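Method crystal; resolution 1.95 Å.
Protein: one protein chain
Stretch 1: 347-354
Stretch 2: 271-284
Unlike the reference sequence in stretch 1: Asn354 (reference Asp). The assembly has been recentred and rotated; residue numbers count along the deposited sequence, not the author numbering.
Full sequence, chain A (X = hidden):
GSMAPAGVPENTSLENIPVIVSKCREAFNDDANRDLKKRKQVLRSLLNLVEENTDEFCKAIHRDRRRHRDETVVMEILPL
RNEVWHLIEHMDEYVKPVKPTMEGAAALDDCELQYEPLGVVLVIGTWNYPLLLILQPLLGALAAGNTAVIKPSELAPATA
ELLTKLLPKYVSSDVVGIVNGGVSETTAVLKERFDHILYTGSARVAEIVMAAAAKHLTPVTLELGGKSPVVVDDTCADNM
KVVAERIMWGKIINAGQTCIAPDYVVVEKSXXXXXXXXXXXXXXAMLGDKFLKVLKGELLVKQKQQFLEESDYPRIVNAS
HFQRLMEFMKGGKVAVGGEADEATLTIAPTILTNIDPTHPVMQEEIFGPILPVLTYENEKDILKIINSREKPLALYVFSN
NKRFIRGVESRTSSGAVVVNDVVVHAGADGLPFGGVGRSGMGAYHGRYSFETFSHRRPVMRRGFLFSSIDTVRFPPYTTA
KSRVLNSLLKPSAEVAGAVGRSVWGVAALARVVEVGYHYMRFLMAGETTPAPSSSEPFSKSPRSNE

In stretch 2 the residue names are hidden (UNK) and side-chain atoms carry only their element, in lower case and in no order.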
# COMPACT_ATOMS: atom_id res chain seq x y z
N ILE A 347 24.94 29.03 -2.04
CA ILE A 347 25.13 29.02 -0.59
C ILE A 347 26.08 27.88 -0.24
O ILE A 347 25.77 26.72 -0.49
CB ILE A 347 23.80 28.83 0.18
CG1 ILE A 347 22.79 29.92 -0.18
CG2 ILE A 347 24.05 28.82 1.70
CD1 ILE A 347 21.41 29.71 0.41
N ALA A 348 27.24 28.21 0.33
CA ALA A 348 28.21 27.19 0.73
C ALA A 348 27.69 26.41 1.94
O ALA A 348 26.89 26.94 2.71
CB ALA A 348 29.56 27.82 1.05
N PRO A 349 28.14 25.15 2.11
CA PRO A 349 27.74 24.38 3.29
C PRO A 349 28.06 25.14 4.58
O PRO A 349 29.18 25.64 4.73
CB PRO A 349 28.54 23.08 3.18
CG PRO A 349 28.89 22.97 1.75
CD PRO A 349 29.04 24.37 1.25
N THR A 350 27.08 25.23 5.46
CA THR A 350 27.15 26.07 6.64
C THR A 350 26.75 25.26 7.86
O THR A 350 25.66 24.69 7.90
CB THR A 350 26.23 27.29 6.47
OG1 THR A 350 26.68 28.07 5.35
CG2 THR A 350 26.21 28.17 7.73
N ILE A 351 27.64 25.22 8.85
CA ILE A 351 27.42 24.48 10.09
C ILE A 351 26.96 25.45 11.17
O ILE A 351 27.66 26.43 11.47
CB ILE A 351 28.70 23.76 10.57
CG1 ILE A 351 29.29 22.88 9.45
CG2 ILE A 351 28.42 22.93 11.83
CD1 ILE A 351 30.62 22.26 9.79
N LEU A 352 25.78 25.20 11.74
CA LEU A 352 25.24 26.01 12.82
C LEU A 352 25.38 25.29 14.15
O LEU A 352 25.09 24.09 14.23
CB LEU A 352 23.75 26.32 12.59
CG LEU A 352 23.33 27.10 11.34
CD1 LEU A 352 21.82 27.33 11.41
CD2 LEU A 352 24.07 28.42 11.21
N THR A 353 25.82 26.01 15.17
CA THR A 353 25.87 25.51 16.55
C THR A 353 25.01 26.41 17.44
O THR A 353 24.50 27.44 16.98
CB THR A 353 27.31 25.47 17.08
OG1 THR A 353 27.88 26.78 17.02
CG2 THR A 353 28.16 24.51 16.27
N ASN A 354 24.84 26.01 18.70
CA ASN A 354 24.06 26.78 19.68
C ASN A 354 22.66 27.08 19.14
O ASN A 354 22.21 28.23 19.13
CB ASN A 354 24.79 28.07 20.08
CG ASN A 354 26.19 27.82 20.60
OD1 ASN A 354 26.55 26.70 20.96
ND2 ASN A 354 27.00 28.87 20.66
N UNK A 271 32.20 15.27 21.82
CA UNK A 271 32.70 15.19 20.44
C UNK A 271 32.35 16.37 19.55
O UNK A 271 32.75 16.38 18.38
c UNK A 271 34.62 11.31 21.80
c UNK A 271 32.56 12.61 20.49
s UNK A 271 34.33 12.30 20.34
c UNK A 271 32.18 13.90 19.78
N UNK A 272 31.64 17.37 20.07
CA UNK A 272 31.15 18.49 19.25
C UNK A 272 32.27 19.23 18.52
O UNK A 272 32.17 19.47 17.32
c UNK A 272 29.57 20.53 19.26
o UNK A 272 29.11 21.67 21.33
c UNK A 272 30.35 19.50 20.09
o UNK A 272 28.47 22.62 19.48
c UNK A 272 29.02 21.68 20.08
N UNK A 273 33.33 19.58 19.25
CA UNK A 273 34.41 20.39 18.68
C UNK A 273 35.18 19.63 17.60
O UNK A 273 35.41 20.17 16.52
c UNK A 273 35.37 20.88 19.77
o UNK A 273 36.35 21.75 19.23
N UNK A 274 35.58 18.39 17.89
CA UNK A 274 36.31 17.57 16.91
C UNK A 274 35.49 17.29 15.64
O UNK A 274 36.05 17.31 14.54
c UNK A 274 36.86 16.24 17.49
c UNK A 274 35.77 15.35 18.07
c UNK A 274 37.94 16.53 18.53
N UNK A 275 34.19 17.07 15.79
CA UNK A 275 33.31 16.86 14.63
C UNK A 275 33.22 18.11 13.76
O UNK A 275 33.39 18.03 12.55
c UNK A 275 31.90 16.42 15.06
c UNK A 275 30.86 16.23 13.96
c UNK A 275 31.33 15.23 12.91
c UNK A 275 29.53 15.80 14.56
N UNK A 276 32.95 19.25 14.40
CA UNK A 276 32.79 20.52 13.68
C UNK A 276 34.08 20.89 12.93
O UNK A 276 34.03 21.28 11.77
c UNK A 276 30.89 21.38 15.09
c UNK A 276 32.41 23.02 13.96
c UNK A 276 32.32 21.65 14.62
N UNK A 277 35.22 20.73 13.60
CA UNK A 277 36.53 20.95 12.96
C UNK A 277 36.75 20.00 11.78
O UNK A 277 37.22 20.43 10.73
c UNK A 277 37.67 20.80 13.97
o UNK A 277 38.63 21.90 15.85
c UNK A 277 37.73 21.94 14.98
o UNK A 277 36.91 22.88 14.92
N UNK A 278 36.42 18.73 11.96
CA UNK A 278 36.55 17.73 10.90
C UNK A 278 35.64 18.03 9.71
O UNK A 278 36.05 17.90 8.56
c UNK A 278 36.27 16.33 11.43
N UNK A 279 34.40 18.44 9.98
CA UNK A 279 33.47 18.88 8.93
C UNK A 279 34.01 20.08 8.15
O UNK A 279 33.88 20.13 6.92
c UNK A 279 31.23 18.01 9.96
c UNK A 279 32.08 19.20 9.51
c UNK A 279 30.73 17.21 8.76
c UNK A 279 30.05 18.45 10.82
N UNK A 280 34.61 21.03 8.86
CA UNK A 280 35.25 22.20 8.23
C UNK A 280 36.37 21.78 7.28
O UNK A 280 36.45 22.28 6.16
c UNK A 280 35.78 23.17 9.28
N UNK A 281 37.22 20.86 7.73
CA UNK A 281 38.31 20.34 6.89
C UNK A 281 37.80 19.60 5.66
O UNK A 281 38.31 19.81 4.56
c UNK A 281 40.10 20.17 8.75
o UNK A 281 41.59 21.15 7.15
o UNK A 281 40.82 22.45 8.75
c UNK A 281 40.89 21.34 8.18
c UNK A 281 39.27 19.44 7.69
N UNK A 282 36.78 18.75 5.85
CA UNK A 282 36.14 18.04 4.74
C UNK A 282 35.56 19.01 3.70
O UNK A 282 35.72 18.79 2.50
c UNK A 282 35.06 17.11 5.26
N UNK A 283 34.90 20.07 4.18
CA UNK A 283 34.32 21.08 3.30
C UNK A 283 35.36 21.78 2.42
O UNK A 283 35.15 21.94 1.22
n UNK A 283 33.73 27.40 4.49
n UNK A 283 32.98 25.22 4.43
n UNK A 283 31.60 26.98 3.74
c UNK A 283 32.76 26.53 4.21
c UNK A 283 33.56 22.13 4.12
c UNK A 283 32.66 23.04 3.29
c UNK A 283 32.04 24.13 4.16
N UNK A 284 36.47 22.20 3.04
CA UNK A 284 37.59 22.83 2.32
C UNK A 284 38.16 21.90 1.25
O UNK A 284 38.39 22.32 0.12
c UNK A 284 39.51 24.63 5.22
c UNK A 284 38.98 25.21 6.52
c UNK A 284 38.40 24.39 4.20
c UNK A 284 38.72 23.23 3.28
n UNK A 284 38.20 26.46 6.33

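Position 271 precedes the helix and carries two carbons, a sulfur and a last carbon in an unbranched chain, far from stretch 1; a thioether of this kind is methionine, Met271. Position 272 opens the helix with three carbons, the third bearing two oxygens, an extended carboxylate whose CA-to-CB bond points toward the strand. One oxygen lies 3.7 Å from CG2 of Thr353, too far and too apolar a partner for more than packing. The residue is Glu272.

Position 273 has one carbon and one oxygen and turns to the exposed side: Ser273. At 274 a single carbon carries two more, the beta-branched pattern of Val274, again exposed and out of reach. Position 275 shows four carbons forked at the second; this is Leu275, buried yet out of reach of stretch 1, so its burial is owed to other parts of the fold.

Position 276 repeats the beta-branched trio of carbons, now pointing toward the strand, and is Val276. Its CG2 sits 4.4 Å from CG2 of Ile351 and 4.3 Å from CG2 of Thr353, so one methyl meets two residues that alternate along the same strand face. One helical turn after 273, position 277 has two carbons, the second with two oxygens; this short carboxylate is Asp277, whose CA-to-CB bond points away. Position 278 has a lone carbon and no contact: Ala278.

At 279 four carbons fork at the second, and the CB lies 3.4 Å from CD1 of Ile351, a tight apolar contact. This is Leu279. Position 280 has one carbon, set sideways, which makes it Ala280; here the isoleucine meets backbone, with CD1 of Ile351 4.3 Å from N of Ala280. Position 281 has three carbons ending in two oxygens, solvent-exposed and remote: Glu281. Position 282, a single carbon, is Ala282, buried but out of reach of the strand.

Position 283 has three carbons, a nitrogen, then a carbon bearing two more nitrogens. Only arginine fits, and Arg283 reaches the loop before the strand: NH2 donates a hydrogen bond to O of Pro349 at 2.9 Å and lies 3.5 Å from CB of Ala348, while CD packs 3.8 Å from CB of Pro349. Position 284, four carbons in a row ending in nitrogen, is exposed Lys284.

The helix runs nearly antiparallel to the strand, at 167° with the axes 10.0 Å apart at closest approach, so contacts pair in reverse order: Glu272 near Thr353, Val276 and Leu279 around Ile351, Arg283 over Pro349. The helical steps of four, three and four keep one stripe facing the strand, and stretch 1 answers with alternate residues, Pro349 in the loop just before the strand, then Ile351 and Thr353 on it, while Thr350 points away and bonds through OG1 to O of Ala348 at 2.9 Å. The rule is economical: an apolar centre built on one isoleucine, and a single cross-stretch hydrogen bond at the end where the long arginine can reach a backbone carbonyl.

Stretch 2 (271-284) MESVLVDALAEARK
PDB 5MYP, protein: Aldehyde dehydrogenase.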